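Local coordinates for protein putative pyrazinamidase/nicotinamidase (Streptococcus mutans, PDB 3S2S) that probably hydrolyses the amide of nicotinamide and pyrazinamide, as a zinc-binding member of the isochorismatase family, at residues Y140-R153 with I169-Y183. Numbering follows the deposited sequence.
Sequences YSAFSGTDLDIRLR and ICVLHTAIDAYNLGY. With CAD (cacodylic acid), chain F.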
# COMPACT_ATOMS: atom_id res chain seq x y z
N TYR A 140 -11.98 8.81 3.92
CA TYR A 140 -11.92 9.46 5.23
C TYR A 140 -10.48 9.67 5.71
O TYR A 140 -10.09 10.77 6.15
CB TYR A 140 -12.72 8.62 6.23
CG TYR A 140 -14.13 8.29 5.76
CD1 TYR A 140 -15.09 9.30 5.63
CD2 TYR A 140 -14.51 6.97 5.51
CE1 TYR A 140 -16.39 8.99 5.23
CE2 TYR A 140 -15.80 6.66 5.11
CZ TYR A 140 -16.73 7.67 4.99
OH TYR A 140 -18.02 7.34 4.58
N SER A 141 -9.66 8.63 5.57
CA SER A 141 -8.25 8.73 5.92
C SER A 141 -7.45 9.67 5.01
O SER A 141 -7.56 9.62 3.79
CB SER A 141 -7.59 7.35 5.85
OG SER A 141 -6.18 7.47 5.99
N ALA A 142 -6.61 10.48 5.62
CA ALA A 142 -5.75 11.41 4.88
C ALA A 142 -4.70 10.67 4.04
O ALA A 142 -4.08 11.28 3.17
CB ALA A 142 -5.04 12.32 5.86
N PHE A 143 -4.48 9.39 4.32
CA PHE A 143 -3.46 8.61 3.61
C PHE A 143 -4.01 7.94 2.36
O PHE A 143 -3.26 7.61 1.45
CB PHE A 143 -2.87 7.51 4.51
CG PHE A 143 -1.96 8.03 5.60
CD1 PHE A 143 -0.60 8.27 5.33
CD2 PHE A 143 -2.46 8.31 6.87
CE1 PHE A 143 0.25 8.75 6.34
CE2 PHE A 143 -1.61 8.81 7.88
CZ PHE A 143 -0.26 9.03 7.60
N SER A 144 -5.32 7.70 2.32
CA SER A 144 -5.88 6.83 1.29
C SER A 144 -5.97 7.51 -0.07
O SER A 144 -6.70 8.48 -0.24
CB SER A 144 -7.27 6.32 1.73
OG SER A 144 -7.75 5.36 0.79
N GLY A 145 -5.20 7.00 -1.04
CA GLY A 145 -5.24 7.58 -2.39
C GLY A 145 -4.48 8.90 -2.52
O GLY A 145 -4.61 9.59 -3.53
N THR A 146 -3.72 9.26 -1.48
CA THR A 146 -2.94 10.50 -1.49
C THR A 146 -1.45 10.18 -1.49
O THR A 146 -1.05 8.99 -1.43
CB THR A 146 -3.20 11.38 -0.24
OG1 THR A 146 -2.66 10.73 0.92
CG2 THR A 146 -4.71 11.68 -0.07
N ASP A 147 -0.61 11.22 -1.49
CA ASP A 147 0.83 10.99 -1.33
C ASP A 147 1.34 11.44 0.02
O ASP A 147 2.53 11.79 0.18
CB ASP A 147 1.65 11.59 -2.49
CG ASP A 147 1.69 13.11 -2.49
OD1 ASP A 147 0.84 13.76 -1.87
OD2 ASP A 147 2.60 13.66 -3.15
N LEU A 148 0.47 11.37 1.03
CA LEU A 148 0.88 11.82 2.36
C LEU A 148 2.05 11.00 2.92
O LEU A 148 3.02 11.58 3.40
CB LEU A 148 -0.32 11.84 3.32
CG LEU A 148 -0.01 12.26 4.77
CD1 LEU A 148 0.51 13.68 4.81
CD2 LEU A 148 -1.30 12.11 5.61
N ASP A 149 1.97 9.67 2.83
CA ASP A 149 3.05 8.84 3.37
C ASP A 149 4.34 9.18 2.64
O ASP A 149 5.39 9.31 3.26
CB ASP A 149 2.68 7.35 3.24
CG ASP A 149 3.69 6.41 3.89
OD1 ASP A 149 4.16 6.72 5.00
OD2 ASP A 149 3.98 5.34 3.30
N ILE A 150 4.26 9.35 1.32
CA ILE A 150 5.46 9.65 0.53
C ILE A 150 6.12 10.95 1.01
O ILE A 150 7.35 11.00 1.22
CB ILE A 150 5.14 9.71 -0.97
CG1 ILE A 150 4.95 8.29 -1.49
CG2 ILE A 150 6.28 10.43 -1.73
CD1 ILE A 150 4.27 8.21 -2.88
N ARG A 151 5.31 11.97 1.22
CA ARG A 151 5.85 13.28 1.61
C ARG A 151 6.46 13.20 3.01
O ARG A 151 7.50 13.80 3.30
CB ARG A 151 4.76 14.35 1.57
CG ARG A 151 4.18 14.65 0.16
CD ARG A 151 5.19 15.26 -0.87
NE ARG A 151 4.39 15.75 -1.97
CZ ARG A 151 4.62 16.87 -2.66
NH1 ARG A 151 5.72 17.58 -2.45
NH2 ARG A 151 3.75 17.24 -3.60
N LEU A 152 5.81 12.45 3.90
CA LEU A 152 6.33 12.32 5.26
C LEU A 152 7.66 11.56 5.25
O LEU A 152 8.59 11.95 5.95
CB LEU A 152 5.35 11.57 6.16
CG LEU A 152 4.04 12.33 6.39
CD1 LEU A 152 3.07 11.44 7.15
CD2 LEU A 152 4.28 13.66 7.12
N ARG A 153 7.76 10.51 4.45
CA ARG A 153 8.96 9.68 4.41
C ARG A 153 10.14 10.44 3.80
O ARG A 153 11.30 10.25 4.20
CB ARG A 153 8.71 8.38 3.64
CG ARG A 153 7.74 7.41 4.34
CD ARG A 153 8.47 6.41 5.24
NE ARG A 153 9.39 5.59 4.46
CZ ARG A 153 10.41 4.91 4.96
NH1 ARG A 153 10.65 4.92 6.28
NH2 ARG A 153 11.20 4.23 4.14
N ILE A 169 -14.30 9.56 12.76
CA ILE A 169 -14.30 9.14 11.36
C ILE A 169 -12.97 9.54 10.70
O ILE A 169 -12.03 8.73 10.68
CB ILE A 169 -15.53 9.69 10.59
CG1 ILE A 169 -16.80 9.22 11.31
CG2 ILE A 169 -15.51 9.21 9.14
CD1 ILE A 169 -18.08 9.85 10.76
N CYS A 170 -12.84 10.76 10.20
CA CYS A 170 -11.58 11.10 9.50
C CYS A 170 -10.32 11.09 10.36
O CYS A 170 -9.25 10.67 9.92
CB CYS A 170 -11.71 12.41 8.70
SG CYS A 170 -12.98 12.24 7.38
N VAL A 171 -10.44 11.55 11.60
CA VAL A 171 -9.30 11.53 12.48
C VAL A 171 -8.97 10.08 12.81
O VAL A 171 -7.82 9.67 12.70
CB VAL A 171 -9.58 12.33 13.76
CG1 VAL A 171 -8.42 12.21 14.72
CG2 VAL A 171 -9.85 13.83 13.39
N LEU A 172 -9.97 9.30 13.21
CA LEU A 172 -9.75 7.86 13.51
C LEU A 172 -9.16 7.07 12.34
O LEU A 172 -8.17 6.34 12.52
CB LEU A 172 -11.05 7.20 13.99
CG LEU A 172 -10.93 5.72 14.38
CD1 LEU A 172 -9.97 5.59 15.52
CD2 LEU A 172 -12.31 5.20 14.78
N HIS A 173 -9.73 7.21 11.14
CA HIS A 173 -9.20 6.45 10.00
C HIS A 173 -7.77 6.88 9.71
O HIS A 173 -6.91 6.05 9.40
CB HIS A 173 -10.06 6.67 8.77
CG HIS A 173 -11.36 5.93 8.78
ND1 HIS A 173 -11.98 5.49 7.63
CD2 HIS A 173 -12.18 5.57 9.80
CE1 HIS A 173 -13.12 4.90 7.93
NE2 HIS A 173 -13.27 4.93 9.25
N THR A 174 -7.50 8.18 9.80
CA THR A 174 -6.15 8.67 9.53
C THR A 174 -5.18 8.09 10.55
O THR A 174 -4.09 7.67 10.21
CB THR A 174 -6.08 10.19 9.59
OG1 THR A 174 -6.92 10.74 8.56
CG2 THR A 174 -4.61 10.69 9.37
N ALA A 175 -5.61 8.05 11.81
CA ALA A 175 -4.78 7.46 12.86
C ALA A 175 -4.50 5.97 12.65
O ALA A 175 -3.40 5.51 12.94
CB ALA A 175 -5.42 7.68 14.23
N ILE A 176 -5.52 5.22 12.25
CA ILE A 176 -5.36 3.78 12.03
C ILE A 176 -4.35 3.56 10.89
O ILE A 176 -3.45 2.72 10.99
CB ILE A 176 -6.71 3.12 11.73
CG1 ILE A 176 -7.54 3.11 13.01
CG2 ILE A 176 -6.53 1.70 11.17
CD1 ILE A 176 -8.98 2.67 12.80
N ASP A 177 -4.47 4.33 9.82
CA ASP A 177 -3.50 4.20 8.75
C ASP A 177 -2.10 4.58 9.23
O ASP A 177 -1.10 3.89 8.87
CB ASP A 177 -3.89 5.06 7.53
CG ASP A 177 -4.89 4.39 6.62
OD1 ASP A 177 -5.18 3.17 6.77
OD2 ASP A 177 -5.39 5.09 5.72
N ALA A 178 -2.00 5.64 10.02
CA ALA A 178 -0.70 6.06 10.53
C ALA A 178 -0.08 4.96 11.39
O ALA A 178 1.12 4.71 11.31
CB ALA A 178 -0.80 7.38 11.31
N TYR A 179 -0.91 4.30 12.20
CA TYR A 179 -0.43 3.20 13.05
C TYR A 179 0.08 2.07 12.18
O TYR A 179 1.17 1.53 12.44
CB TYR A 179 -1.57 2.72 13.94
CG TYR A 179 -1.22 1.50 14.79
CD1 TYR A 179 -0.66 1.66 16.05
CD2 TYR A 179 -1.48 0.22 14.34
CE1 TYR A 179 -0.34 0.55 16.84
CE2 TYR A 179 -1.16 -0.90 15.13
CZ TYR A 179 -0.61 -0.72 16.38
OH TYR A 179 -0.31 -1.81 17.19
N ASN A 180 -0.67 1.73 11.14
CA ASN A 180 -0.29 0.58 10.32
C ASN A 180 0.97 0.89 9.54
O ASN A 180 1.72 -0.02 9.18
CB ASN A 180 -1.42 0.16 9.40
CG ASN A 180 -2.51 -0.60 10.14
OD1 ASN A 180 -2.26 -1.17 11.19
ND2 ASN A 180 -3.70 -0.65 9.55
N LEU A 181 1.21 2.18 9.30
CA LEU A 181 2.40 2.66 8.59
C LEU A 181 3.57 3.00 9.52
O LEU A 181 4.59 3.55 9.08
CB LEU A 181 2.09 3.92 7.76
CG LEU A 181 1.21 3.68 6.54
CD1 LEU A 181 0.62 5.00 6.06
CD2 LEU A 181 2.04 3.01 5.45
N GLY A 182 3.42 2.68 10.80
CA GLY A 182 4.54 2.79 11.72
C GLY A 182 4.87 4.17 12.27
O GLY A 182 5.96 4.35 12.84
N TYR A 183 3.95 5.12 12.15
CA TYR A 183 4.13 6.45 12.75
C TYR A 183 3.82 6.46 14.24
O TYR A 183 2.90 5.79 14.69
CB TYR A 183 3.24 7.51 12.05
CG TYR A 183 3.71 7.79 10.65
CD1 TYR A 183 4.76 8.68 10.43
CD2 TYR A 183 3.13 7.15 9.56
CE1 TYR A 183 5.23 8.91 9.13
CE2 TYR A 183 3.60 7.37 8.26
CZ TYR A 183 4.65 8.25 8.06
OH TYR A 183 5.13 8.46 6.79
AS CAD F . -14.81 13.20 8.33
C1 CAD F . -14.60 15.12 8.09
C2 CAD F . -16.45 12.54 7.45
O1 CAD F . -14.63 12.72 9.88
O HOH W 1 -10.80 5.97 5.03
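Thr174 OG1 bonds twice: it accepts from Ala142 N at 3.0 Å and donates to Cys170 O at 2.7 Å, one turn back in its own helix. Its chi1 of -62° lays OG1 beside the backbone N and so turns it back toward Cys170 O. Threonine suits the place because its hydroxyl both accepts and donates while its methyl packs against Ala142 and Phe143. Ser141 OG gives a short 2.5 Å bond to Asp177 OD2, on the anti side, 33° out of the carboxylate plane, and accepts from Phe143 N in an ST turn. Phe143 has Leu181 CD1 over one face and Leu148 CD2 over the other, with CE2 against the small CB of Ala178. Further along, Tyr183 OH donates to Asp149 OD1 at 2.7 Å, nearly along the C-O axis. At the other end, Tyr140 and His173 form an offset edge-to-face (T-shaped) pair, planes 87° apart, the edge being tyrosine's; Ile169 CG2 covers a face of Tyr140, and His173 NE2 bonds His206 of a neighbouring subunit. The helix ends in a Schellman motif at Gly182. Near its start, Cys170 SG lies 2.3 Å from the arsenic of cacodylic acid, whose O1 accepts from Cys170 N: probably the nucleophile site, as in cysteine hydrolases of the isochorismatase family.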